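Local atomic coordinates of CRISPR protein (Archaeoglobus fulgidus, PDB entry 4MJK), a protein that probably serves as the Cas5 subunit of a type I-A CRISPR Cascade complex, helping to hold the CRISPR RNA that guides interference. Residues P26-G38 with I69-S82. Residues are numbered along the deposited sequence; the frame is centred on the assembly and turned at random.
Sequences PSFYYPPPTTFLG and IGWKALNCTPLRYS
With CG of Tyr29 set anti to its carbonyl carbon (chi1 -71°) and the chain of Arg80 bent at chi3, phenol ring and guanidinium lie flat on one another, planes 15° apart. CD of Arg80 sits over the ring face, 4.0 Å from the centroid of Tyr29, while CZ is displaced toward the hydroxyl end, giving an off-centre cation-pi contact. NH1 of Arg80 adds a weak, bent hydrogen bond to OG of Ser27 (3.1 Å), and Ser82 OG lies over the other face of the guanidinium; a salt bridge from NH2 to Asp83 is its stronger polar tie. Replacing Arg80 by an alanine is likely to bare the face of the Tyr29 ring now covered by the guanidinium and leave Asp83 without its charged mate. Residues 69-82 link strand 66-73, outermost in this chain's large antiparallel sheet, in this Cas5-family protein, to strand 76-80 of a smaller sheet, and the side chain of Tyr30, just ahead of the prolines that lead into helix 33-46, fills the bend between them. Here Tyr30 is clamped: Pro78 CG makes a CH-pi contact over one face, 4.2 Å from the ring centroid, and Trp71 points its pyrrole edge at the opposite face, planes at 67°. Tyr30 OH is buried and satisfied: it is hydrogen-bonded to Pro231 O and accepts from a water at 2.7 Å, which also donates to Cys76 O. At the start of the helix, Pro33 CD rests against Trp71 CH2, and Ile69 CD1 reaches Pro33 CB (3.8 Å) and, more loosely, Phe36 CD2 (4.2 Å).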
ATOM      1  N   PRO A  26       2.757   7.724 -17.725  1.00 15.29           N
ATOM      2  CA  PRO A  26       3.515   8.307 -16.601  1.00 15.64           C
ATOM      3  C   PRO A  26       3.110   7.747 -15.238  1.00 15.20           C
ATOM      4  O   PRO A  26       3.756   8.051 -14.226  1.00 13.65           O
ATOM      5  CB  PRO A  26       3.192   9.805 -16.694  1.00 18.23           C
ATOM      6  CG  PRO A  26       1.849   9.850 -17.349  1.00 23.03           C
ATOM      7  CD  PRO A  26       1.800   8.679 -18.311  1.00 17.60           C
ATOM      8  N   SER A  27       2.029   6.969 -15.218  1.00 15.96           N
ATOM      9  CA  SER A  27       1.618   6.204 -14.038  1.00 14.85           C
ATOM     10  C   SER A  27       0.868   4.962 -14.532  1.00 16.76           C
ATOM     11  O   SER A  27       0.497   4.882 -15.711  1.00 13.87           O
ATOM     12  CB  SER A  27       0.728   7.043 -13.134  1.00 15.80           C
ATOM     13  OG  SER A  27      -0.423   7.471 -13.837  1.00 21.57           O
ATOM     14  N   PHE A  28       0.661   3.989 -13.653  1.00 13.60           N
ATOM     15  CA  PHE A  28       0.141   2.694 -14.092  1.00 12.86           C
ATOM     16  C   PHE A  28      -1.026   2.251 -13.231  1.00 10.72           C
ATOM     17  O   PHE A  28      -0.906   2.178 -12.013  1.00  9.66           O
ATOM     18  CB  PHE A  28       1.216   1.611 -13.987  1.00 10.51           C
ATOM     19  CG  PHE A  28       2.352   1.758 -14.955  1.00 12.52           C
ATOM     20  CD1 PHE A  28       2.119   1.889 -16.314  1.00 11.65           C
ATOM     21  CD2 PHE A  28       3.669   1.748 -14.498  1.00 12.37           C
ATOM     22  CE1 PHE A  28       3.178   2.023 -17.208  1.00 11.21           C
ATOM     23  CE2 PHE A  28       4.729   1.881 -15.379  1.00 12.97           C
ATOM     24  CZ  PHE A  28       4.485   2.016 -16.734  1.00 13.17           C
ATOM     25  N   TYR A  29      -2.146   1.919 -13.857  1.00  9.09           N
ATOM     26  CA  TYR A  29      -3.206   1.224 -13.125  1.00 11.69           C
ATOM     27  C   TYR A  29      -2.735  -0.194 -12.750  1.00 10.77           C
ATOM     28  O   TYR A  29      -3.030  -0.690 -11.651  1.00 10.32           O
ATOM     29  CB  TYR A  29      -4.490   1.155 -13.960  1.00 10.89           C
ATOM     30  CG  TYR A  29      -5.212   2.474 -14.132  1.00 12.95           C
ATOM     31  CD1 TYR A  29      -6.033   2.978 -13.126  1.00 16.85           C
ATOM     32  CD2 TYR A  29      -5.102   3.203 -15.314  1.00 16.97           C
ATOM     33  CE1 TYR A  29      -6.714   4.185 -13.288  1.00 19.70           C
ATOM     34  CE2 TYR A  29      -5.788   4.409 -15.489  1.00 18.84           C
ATOM     35  CZ  TYR A  29      -6.586   4.890 -14.471  1.00 18.81           C
ATOM     36  OH  TYR A  29      -7.265   6.075 -14.621  1.00 23.47           O
ATOM     37  N   TYR A  30      -1.987  -0.842 -13.650  1.00 10.12           N
ATOM     38  CA  TYR A  30      -1.552  -2.225 -13.408  1.00 10.33           C
ATOM     39  C   TYR A  30      -0.065  -2.448 -13.624  1.00 10.60           C
ATOM     40  O   TYR A  30       0.576  -1.707 -14.351  1.00 10.79           O
ATOM     41  CB  TYR A  30      -2.299  -3.195 -14.330  1.00  8.66           C
ATOM     42  CG  TYR A  30      -3.758  -3.307 -14.025  1.00 13.66           C
ATOM     43  CD1 TYR A  30      -4.195  -4.033 -12.922  1.00 12.07           C
ATOM     44  CD2 TYR A  30      -4.710  -2.684 -14.836  1.00 11.23           C
ATOM     45  CE1 TYR A  30      -5.539  -4.134 -12.625  1.00 13.93           C
ATOM     46  CE2 TYR A  30      -6.056  -2.784 -14.548  1.00 13.21           C
ATOM     47  CZ  TYR A  30      -6.466  -3.521 -13.435  1.00 15.86           C
ATOM     48  OH  TYR A  30      -7.810  -3.637 -13.119  1.00 14.23           O
ATOM     49  N   PRO A  31       0.488  -3.514 -13.025  1.00 11.72           N
ATOM     50  CA  PRO A  31       1.889  -3.830 -13.321  1.00 11.01           C
ATOM     51  C   PRO A  31       2.062  -4.066 -14.818  1.00 10.10           C
ATOM     52  O   PRO A  31       1.287  -4.823 -15.404  1.00 10.36           O
ATOM     53  CB  PRO A  31       2.115  -5.151 -12.570  1.00 11.82           C
ATOM     54  CG  PRO A  31       1.115  -5.129 -11.469  1.00  9.52           C
ATOM     55  CD  PRO A  31      -0.109  -4.484 -12.091  1.00 12.22           C
ATOM     56  N   PRO A  32       3.054  -3.412 -15.434  1.00 11.34           N
ATOM     57  CA  PRO A  32       3.301  -3.635 -16.866  1.00 11.41           C
ATOM     58  C   PRO A  32       3.602  -5.098 -17.184  1.00  9.88           C
ATOM     59  O   PRO A  32       4.130  -5.824 -16.339  1.00 10.28           O
ATOM     60  CB  PRO A  32       4.526  -2.760 -17.152  1.00  9.59           C
ATOM     61  CG  PRO A  32       4.437  -1.655 -16.100  1.00 13.16           C
ATOM     62  CD  PRO A  32       3.925  -2.359 -14.867  1.00  9.84           C
ATOM     63  N   PRO A  33       3.249  -5.541 -18.399  1.00 10.16           N
ATOM     64  CA  PRO A  33       3.514  -6.937 -18.767  1.00 10.35           C
ATOM     65  C   PRO A  33       5.011  -7.290 -18.796  1.00 12.51           C
ATOM     66  O   PRO A  33       5.346  -8.430 -18.494  1.00 13.70           O
ATOM     67  CB  PRO A  33       2.861  -7.077 -20.161  1.00 12.83           C
ATOM     68  CG  PRO A  33       2.707  -5.687 -20.671  1.00 12.24           C
ATOM     69  CD  PRO A  33       2.502  -4.818 -19.441  1.00 10.57           C
ATOM     70  N   THR A  34       5.898  -6.354 -19.128  1.00 12.76           N
ATOM     71  CA  THR A  34       7.321  -6.695 -19.037  1.00 15.17           C
ATOM     72  C   THR A  34       7.751  -6.845 -17.579  1.00 15.98           C
ATOM     73  O   THR A  34       8.715  -7.558 -17.279  1.00 13.27           O
ATOM     74  CB  THR A  34       8.250  -5.705 -19.746  1.00 13.84           C
ATOM     75  OG1 THR A  34       7.971  -4.368 -19.308  1.00 15.66           O
ATOM     76  CG2 THR A  34       8.056  -5.789 -21.265  1.00 18.10           C
ATOM     77  N   THR A  35       7.035  -6.170 -16.678  1.00 13.35           N
ATOM     78  CA  THR A  35       7.320  -6.291 -15.249  1.00 12.06           C
ATOM     79  C   THR A  35       6.937  -7.683 -14.740  1.00 13.49           C
ATOM     80  O   THR A  35       7.695  -8.320 -13.998  1.00 13.25           O
ATOM     81  CB  THR A  35       6.634  -5.170 -14.435  1.00 15.45           C
ATOM     82  OG1 THR A  35       7.136  -3.897 -14.879  1.00 13.91           O
ATOM     83  CG2 THR A  35       6.920  -5.313 -12.943  1.00 15.31           C
ATOM     84  N   PHE A  36       5.766  -8.160 -15.157  1.00 11.85           N
ATOM     85  CA  PHE A  36       5.333  -9.508 -14.831  1.00 12.50           C
ATOM     86  C   PHE A  36       6.288 -10.529 -15.431  1.00 14.16           C
ATOM     87  O   PHE A  36       6.673 -11.493 -14.763  1.00 14.16           O
ATOM     88  CB  PHE A  36       3.922  -9.780 -15.359  1.00 12.27           C
ATOM     89  CG  PHE A  36       3.401 -11.124 -14.966  1.00 13.71           C
ATOM     90  CD1 PHE A  36       2.704 -11.289 -13.773  1.00 13.25           C
ATOM     91  CD2 PHE A  36       3.649 -12.235 -15.753  1.00 13.42           C
ATOM     92  CE1 PHE A  36       2.239 -12.530 -13.392  1.00 14.02           C
ATOM     93  CE2 PHE A  36       3.182 -13.481 -15.375  1.00 14.70           C
ATOM     94  CZ  PHE A  36       2.485 -13.634 -14.194  1.00 12.14           C
ATOM     95  N   LEU A  37       6.670 -10.326 -16.693  1.00 13.25           N
ATOM     96  CA  LEU A  37       7.625 -11.234 -17.342  1.00 15.26           C
ATOM     97  C   LEU A  37       8.993 -11.214 -16.659  1.00 16.30           C
ATOM     98  O   LEU A  37       9.645 -12.241 -16.563  1.00 17.55           O
ATOM     99  CB  LEU A  37       7.778 -10.919 -18.836  1.00 15.57           C
ATOM    100  CG  LEU A  37       6.579 -11.315 -19.705  1.00 20.24           C
ATOM    101  CD1 LEU A  37       6.759 -10.820 -21.120  1.00 25.80           C
ATOM    102  CD2 LEU A  37       6.339 -12.836 -19.686  1.00 21.51           C
ATOM    103  N   GLY A  38       9.433 -10.043 -16.207  1.00 14.49           N
ATOM    104  CA  GLY A  38      10.692  -9.941 -15.479  1.00 15.92           C
ATOM    105  C   GLY A  38      10.662 -10.744 -14.187  1.00 17.93           C
ATOM    106  O   GLY A  38      11.677 -11.291 -13.762  1.00 16.18           O
ATOM    107  N   ILE A  69      -0.453 -11.916 -23.478  1.00 10.55           N
ATOM    108  CA  ILE A  69      -0.447 -11.686 -22.044  1.00  9.00           C
ATOM    109  C   ILE A  69      -1.510 -10.670 -21.708  1.00 11.68           C
ATOM    110  O   ILE A  69      -1.472  -9.541 -22.196  1.00 12.67           O
ATOM    111  CB  ILE A  69       0.927 -11.221 -21.519  1.00 13.81           C
ATOM    112  CG1 ILE A  69       0.835 -10.911 -20.014  1.00  9.63           C
ATOM    113  CG2 ILE A  69       1.427 -10.013 -22.292  1.00 11.21           C
ATOM    114  CD1 ILE A  69       2.204 -10.689 -19.347  1.00 12.47           C
ATOM    115  N   GLY A  70      -2.482 -11.096 -20.911  1.00 11.44           N
ATOM    116  CA  GLY A  70      -3.583 -10.245 -20.476  1.00  8.89           C
ATOM    117  C   GLY A  70      -3.834 -10.483 -18.998  1.00  9.95           C
ATOM    118  O   GLY A  70      -3.347 -11.465 -18.433  1.00  9.04           O
ATOM    119  N   TRP A  71      -4.596  -9.597 -18.366  1.00  8.08           N
ATOM    120  CA  TRP A  71      -4.833  -9.703 -16.940  1.00  8.92           C
ATOM    121  C   TRP A  71      -6.119  -8.986 -16.595  1.00  9.96           C
ATOM    122  O   TRP A  71      -6.612  -8.165 -17.373  1.00  6.85           O
ATOM    123  CB  TRP A  71      -3.669  -9.089 -16.144  1.00  7.28           C
ATOM    124  CG  TRP A  71      -3.407  -7.649 -16.511  1.00  8.61           C
ATOM    125  CD1 TRP A  71      -3.893  -6.534 -15.881  1.00 10.26           C
ATOM    126  CD2 TRP A  71      -2.632  -7.176 -17.620  1.00  8.31           C
ATOM    127  NE1 TRP A  71      -3.454  -5.398 -16.526  1.00 10.56           N
ATOM    128  CE2 TRP A  71      -2.682  -5.772 -17.602  1.00  8.96           C
ATOM    129  CE3 TRP A  71      -1.895  -7.815 -18.627  1.00  8.10           C
ATOM    130  CZ2 TRP A  71      -2.013  -4.988 -18.532  1.00  8.99           C
ATOM    131  CZ3 TRP A  71      -1.229  -7.031 -19.560  1.00 10.91           C
ATOM    132  CH2 TRP A  71      -1.299  -5.633 -19.508  1.00  9.69           C
ATOM    133  N   LYS A  72      -6.665  -9.324 -15.428  1.00  9.44           N
ATOM    134  CA  LYS A  72      -7.857  -8.675 -14.911  1.00 10.82           C
ATOM    135  C   LYS A  72      -7.883  -8.769 -13.393  1.00 10.53           C
ATOM    136  O   LYS A  72      -7.355  -9.723 -12.809  1.00 10.70           O
ATOM    137  CB  LYS A  72      -9.126  -9.307 -15.496  1.00 11.65           C
ATOM    138  CG  LYS A  72      -9.345 -10.734 -15.059  1.00 10.46           C
ATOM    139  CD  LYS A  72     -10.491 -11.385 -15.814  1.00 12.82           C
ATOM    140  CE  LYS A  72     -10.635 -12.849 -15.404  1.00 15.67           C
ATOM    141  NZ  LYS A  72     -11.751 -13.570 -16.133  1.00 21.78           N
ATOM    142  N   ALA A  73      -8.493  -7.774 -12.762  1.00 11.10           N
ATOM    143  CA  ALA A  73      -8.649  -7.760 -11.314  1.00 15.01           C
ATOM    144  C   ALA A  73      -9.735  -8.763 -10.985  1.00 13.46           C
ATOM    145  O   ALA A  73     -10.665  -8.913 -11.757  1.00 13.35           O
ATOM    146  CB  ALA A  73      -9.045  -6.360 -10.829  1.00 12.06           C
ATOM    147  N   LEU A  74      -9.594  -9.468  -9.863  1.00 13.24           N
ATOM    148  CA  LEU A  74     -10.619 -10.387  -9.394  1.00 14.10           C
ATOM    149  C   LEU A  74     -11.463  -9.739  -8.308  1.00 15.03           C
ATOM    150  O   LEU A  74     -12.642 -10.046  -8.168  1.00 18.22           O
ATOM    151  CB  LEU A  74      -9.978 -11.684  -8.863  1.00 15.81           C
ATOM    152  CG  LEU A  74      -9.131 -12.419  -9.919  1.00 16.63           C
ATOM    153  CD1 LEU A  74      -8.387 -13.629  -9.344  1.00 18.13           C
ATOM    154  CD2 LEU A  74     -10.003 -12.830 -11.088  1.00 14.51           C
ATOM    155  N   ASN A  75     -10.875  -8.833  -7.538  1.00 12.69           N
ATOM    156  CA  ASN A  75     -11.587  -8.296  -6.382  1.00 16.05           C
ATOM    157  C   ASN A  75     -11.058  -6.939  -5.939  1.00 15.67           C
ATOM    158  O   ASN A  75     -11.173  -6.573  -4.775  1.00 15.22           O
ATOM    159  CB  ASN A  75     -11.458  -9.261  -5.203  1.00 15.17           C
ATOM    160  CG  ASN A  75     -10.050  -9.296  -4.656  1.00 18.37           C
ATOM    161  OD1 ASN A  75      -9.105  -8.908  -5.347  1.00 16.03           O
ATOM    162  ND2 ASN A  75      -9.897  -9.715  -3.409  1.00 20.01           N
ATOM    163  N   CYS A  76     -10.460  -6.192  -6.854  1.00 12.70           N
ATOM    164  CA  CYS A  76      -9.792  -4.970  -6.439  1.00 14.76           C
ATOM    165  C   CYS A  76      -9.834  -3.906  -7.521  1.00 15.36           C
ATOM    166  O   CYS A  76     -10.167  -4.176  -8.685  1.00 13.15           O
ATOM    167  CB  CYS A  76      -8.341  -5.257  -6.010  1.00 12.92           C
ATOM    168  SG  CYS A  76      -7.246  -5.863  -7.334  1.00 14.23           S
ATOM    169  N   THR A  77      -9.511  -2.687  -7.112  1.00 13.28           N
ATOM    170  CA  THR A  77      -9.499  -1.552  -8.016  1.00 14.00           C
ATOM    171  C   THR A  77      -8.212  -0.751  -7.712  1.00 13.95           C
ATOM    172  O   THR A  77      -7.861  -0.527  -6.543  1.00 14.38           O
ATOM    173  CB  THR A  77     -10.791  -0.703  -7.832  1.00 18.45           C
ATOM    174  OG1 THR A  77     -10.985   0.171  -8.962  1.00 25.23           O
ATOM    175  CG2 THR A  77     -10.705   0.121  -6.580  1.00 18.57           C
ATOM    176  N   PRO A  78      -7.478  -0.350  -8.755  1.00 14.04           N
ATOM    177  CA  PRO A  78      -6.201   0.347  -8.512  1.00 10.54           C
ATOM    178  C   PRO A  78      -6.406   1.784  -8.064  1.00 14.08           C
ATOM    179  O   PRO A  78      -7.370   2.442  -8.462  1.00 16.18           O
ATOM    180  CB  PRO A  78      -5.516   0.336  -9.882  1.00 12.54           C
ATOM    181  CG  PRO A  78      -6.345  -0.646 -10.745  1.00 14.94           C
ATOM    182  CD  PRO A  78      -7.723  -0.586 -10.186  1.00 14.38           C
ATOM    183  N   LEU A  79      -5.504   2.279  -7.231  1.00 11.20           N
ATOM    184  CA  LEU A  79      -5.571   3.673  -6.823  1.00 13.36           C
ATOM    185  C   LEU A  79      -4.164   4.217  -6.999  1.00 11.83           C
ATOM    186  O   LEU A  79      -3.288   3.936  -6.194  1.00 11.85           O
ATOM    187  CB  LEU A  79      -6.036   3.776  -5.359  1.00 13.77           C
ATOM    188  CG  LEU A  79      -6.119   5.179  -4.760  1.00 16.76           C
ATOM    189  CD1 LEU A  79      -7.199   5.997  -5.452  1.00 20.43           C
ATOM    190  CD2 LEU A  79      -6.373   5.116  -3.237  1.00 19.97           C
ATOM    191  N   ARG A  80      -3.937   4.945  -8.086  1.00 10.54           N
ATOM    192  CA  ARG A  80      -2.595   5.416  -8.400  1.00 13.65           C
ATOM    193  C   ARG A  80      -2.224   6.525  -7.426  1.00 15.24           C
ATOM    194  O   ARG A  80      -3.094   7.268  -6.971  1.00 13.53           O
ATOM    195  CB  ARG A  80      -2.534   5.927  -9.835  1.00 12.95           C
ATOM    196  CG  ARG A  80      -2.919   4.883 -10.866  1.00 13.89           C
ATOM    197  CD  ARG A  80      -3.105   5.531 -12.223  1.00 15.74           C
ATOM    198  NE  ARG A  80      -4.179   6.516 -12.193  1.00 16.47           N
ATOM    199  CZ  ARG A  80      -4.363   7.447 -13.123  1.00 25.89           C
ATOM    200  NH1 ARG A  80      -3.535   7.523 -14.164  1.00 24.17           N
ATOM    201  NH2 ARG A  80      -5.365   8.310 -13.009  1.00 23.90           N
ATOM    202  N   TYR A  81      -0.944   6.650  -7.098  1.00 13.75           N
ATOM    203  CA  TYR A  81      -0.579   7.748  -6.209  1.00 14.95           C
ATOM    204  C   TYR A  81      -0.837   9.083  -6.895  1.00 18.13           C
ATOM    205  O   TYR A  81      -1.053  10.102  -6.242  1.00 18.42           O
ATOM    206  CB  TYR A  81       0.852   7.622  -5.685  1.00 16.56           C
ATOM    207  CG  TYR A  81       0.876   7.105  -4.263  1.00 15.17           C
ATOM    208  CD1 TYR A  81       1.023   5.752  -4.002  1.00 16.10           C
ATOM    209  CD2 TYR A  81       0.710   7.971  -3.181  1.00 18.39           C
ATOM    210  CE1 TYR A  81       1.026   5.272  -2.704  1.00 15.82           C
ATOM    211  CE2 TYR A  81       0.711   7.500  -1.869  1.00 16.54           C
ATOM    212  CZ  TYR A  81       0.867   6.148  -1.645  1.00 19.88           C
ATOM    213  OH  TYR A  81       0.884   5.651  -0.363  1.00 19.18           O
ATOM    214  N   SER A  82      -0.857   9.075  -8.223  1.00 16.23           N
ATOM    215  CA  SER A  82      -1.234  10.296  -8.927  1.00 21.58           C
ATOM    216  C   SER A  82      -2.691  10.669  -8.625  1.00 21.00           C
ATOM    217  O   SER A  82      -2.998  11.854  -8.493  1.00 23.93           O
ATOM    218  CB  SER A  82      -0.937  10.216 -10.437  1.00 20.69           C
ATOM    219  OG  SER A  82      -1.889   9.433 -11.125  1.00 26.75           O
TER
HETATM  220  O   HOH W   1      -9.787  -3.203 -11.273  1.00 10.47           O